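Local coordinates for protein glutathione S-transferase-3 (Necator americanus, PDB 3W8S) that probably catalyses the conjugation of glutathione to electrophilic substrates, as a sigma-class glutathione transferase, at residues G134-T137 against N138-K141. Numbering follows the deposited sequence.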
ATOM      1  N   GLY A 134      -8.429 -14.779  -9.729  1.00 10.49           N
ATOM      2  CA  GLY A 134      -7.822 -16.098  -9.589  1.00  9.92           C
ATOM      3  C   GLY A 134      -7.015 -16.165  -8.310  1.00 10.22           C
ATOM      4  O   GLY A 134      -7.109 -17.134  -7.586  1.00 10.91           O
ATOM      5  N   PHE A 135      -6.236 -15.145  -7.996  1.00 10.69           N
ATOM      6  CA  PHE A 135      -5.515 -15.205  -6.683  1.00 12.34           C
ATOM      7  C   PHE A 135      -6.486 -15.189  -5.509  1.00 12.52           C
ATOM      8  O   PHE A 135      -6.225 -15.857  -4.519  1.00 12.65           O
ATOM      9  CB  PHE A 135      -4.523 -14.030  -6.535  1.00 11.89           C
ATOM     10  CG  PHE A 135      -3.419 -14.063  -7.585  1.00 13.67           C
ATOM     11  CD1 PHE A 135      -2.759 -15.260  -7.865  1.00 14.12           C
ATOM     12  CD2 PHE A 135      -3.029 -12.895  -8.257  1.00 15.35           C
ATOM     13  CE1 PHE A 135      -1.744 -15.318  -8.830  1.00 15.11           C
ATOM     14  CE2 PHE A 135      -1.968 -12.921  -9.202  1.00 14.50           C
ATOM     15  CZ  PHE A 135      -1.360 -14.129  -9.489  1.00 15.22           C
ATOM     16  N   MET A 136      -7.527 -14.354  -5.563  1.00 11.18           N
ATOM     17  CA  MET A 136      -8.483 -14.286  -4.434  1.00 11.24           C
ATOM     18  C   MET A 136      -9.194 -15.626  -4.270  1.00 13.55           C
ATOM     19  O   MET A 136      -9.452 -16.080  -3.129  1.00 12.81           O
ATOM     20  CB  MET A 136      -9.542 -13.208  -4.657  1.00 10.27           C
ATOM     21  CG  MET A 136      -8.968 -11.764  -4.671  1.00 11.35           C
ATOM     22  SD  MET A 136      -8.037 -11.365  -3.150  1.00 12.96           S
ATOM     23  CE  MET A 136      -6.316 -11.816  -3.613  1.00 13.27           C
ATOM     24  N   THR A 137      -9.573 -16.236  -5.400  1.00 12.54           N
ATOM     25  CA  THR A 137     -10.173 -17.588  -5.321  1.00 13.76           C
ATOM     26  C   THR A 137      -9.270 -18.645  -4.679  1.00 13.28           C
ATOM     27  O   THR A 137      -9.761 -19.517  -3.943  1.00 14.70           O
ATOM     28  CB  THR A 137     -10.618 -18.094  -6.730  1.00 14.02           C
ATOM     29  OG1 THR A 137     -11.506 -17.125  -7.327  1.00 14.64           O
ATOM     30  CG2 THR A 137     -11.358 -19.494  -6.603  1.00 16.74           C
ATOM     31  N   ASN A 138      -7.950 -18.598  -4.905  1.00 13.69           N
ATOM     32  CA  ASN A 138      -7.055 -19.569  -4.178  1.00 13.37           C
ATOM     33  C   ASN A 138      -7.177 -19.339  -2.666  1.00 14.59           C
ATOM     34  O   ASN A 138      -7.140 -20.272  -1.880  1.00 14.06           O
ATOM     35  CB  ASN A 138      -5.601 -19.330  -4.536  1.00 16.13           C
ATOM     36  CG  ASN A 138      -5.309 -19.585  -5.974  1.00 21.93           C
ATOM     37  OD1 ASN A 138      -6.097 -20.247  -6.687  1.00 22.06           O
ATOM     38  ND2 ASN A 138      -4.161 -19.029  -6.452  1.00 24.33           N
ATOM     39  N   PHE A 139      -7.250 -18.066  -2.236  1.00 13.19           N
ATOM     40  CA  PHE A 139      -7.467 -17.836  -0.771  1.00 15.16           C
ATOM     41  C   PHE A 139      -8.806 -18.446  -0.300  1.00 14.76           C
ATOM     42  O   PHE A 139      -8.857 -19.080   0.722  1.00 17.84           O
ATOM     43  CB  PHE A 139      -7.426 -16.365  -0.373  1.00 13.51           C
ATOM     44  CG  PHE A 139      -6.058 -15.838  -0.169  1.00 17.01           C
ATOM     45  CD1 PHE A 139      -5.478 -15.913   1.085  1.00 17.69           C
ATOM     46  CD2 PHE A 139      -5.353 -15.223  -1.211  1.00 17.80           C
ATOM     47  CE1 PHE A 139      -4.223 -15.378   1.307  1.00 19.37           C
ATOM     48  CE2 PHE A 139      -4.091 -14.678  -1.018  1.00 19.59           C
ATOM     49  CZ  PHE A 139      -3.513 -14.739   0.260  1.00 19.57           C
ATOM     50  N   LEU A 140      -9.873 -18.275  -1.058  1.00 15.23           N
ATOM     51  CA  LEU A 140     -11.198 -18.765  -0.639  1.00 17.42           C
ATOM     52  C   LEU A 140     -11.240 -20.299  -0.641  1.00 22.58           C
ATOM     53  O   LEU A 140     -11.880 -20.892   0.249  1.00 25.56           O
ATOM     54  CB  LEU A 140     -12.282 -18.231  -1.594  1.00 17.11           C
ATOM     55  CG  LEU A 140     -12.517 -16.701  -1.551  1.00 14.99           C
ATOM     56  CD1 LEU A 140     -13.518 -16.324  -2.621  1.00 13.13           C
ATOM     57  CD2 LEU A 140     -13.038 -16.322  -0.130  1.00 14.47           C
ATOM     58  N   LYS A 141     -10.555 -20.943  -1.611  1.00 21.32           N
ATOM     59  CA  LYS A 141     -10.367 -22.439  -1.582  1.00 25.02           C
ATOM     60  C   LYS A 141      -9.620 -22.914  -0.324  1.00 24.60           C
ATOM     61  O   LYS A 141      -9.923 -23.961   0.209  1.00 34.39           O
ATOM     62  CB  LYS A 141      -9.648 -22.934  -2.876  1.00 20.70           C
ATOM     63  CG  LYS A 141     -10.548 -22.721  -4.081  1.00 25.51           C
ATOM     64  CD  LYS A 141      -9.877 -23.093  -5.412  1.00 25.11           C
ATOM     65  CE  LYS A 141     -10.899 -23.117  -6.527  1.00 29.04           C
ATOM     66  NZ  LYS A 141     -10.146 -23.300  -7.821  1.00 34.40           N
TER
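Thr137 and Lys141 meet one turn apart near the C-terminal end of helix 117-143, in the all-helical domain of this glutathione transferase. Lys141 N donates to Thr137 O in a bond of 2.8 Å, nearly straight at 168°. Beside that bond the two side chains cross at a slant: Lys141, extended beyond CG, lays its methylenes over the Thr137 methyl, CE coming to 3.7 Å from Thr137 CG2. The methyl can meet the lysine because chi1 of Thr137 (-55°) sets CG2 opposite the backbone N; the same rotation turns OG1 back toward the preceding turn, where it hydrogen-bonds to Phe133 O.

The other backbone bonds between the two turns follow the same i to i+4 pattern. Leu140 N reaches Met136 O at 3.0 Å, and Asn138 N reaches Gly134 O at 3.2 Å, while the bond from Phe139 N to Phe135 O is weak. Asn138 bends back over the preceding turn, with ND2 at the edge of the Phe135 ring, 4.3 Å from CD1; that amide nitrogen hydrogen-bonds to a bound glycerol, probably from the crystallisation liquor. On the apolar side, Met136 CE approaches the Phe139 ring obliquely, 4.3 Å from CD2. This pair packs on Ile91 of helix 82-101 and on Phe48 of the second copy in the assembly, while Thr137 and Lys141 touch Glu180 of helix 179-189. The arrangement is that of an amphipathic alpha-helix, with i to i+3 and i to i+4 side-chain contacts, in the helical C-terminal domain of the GST fold.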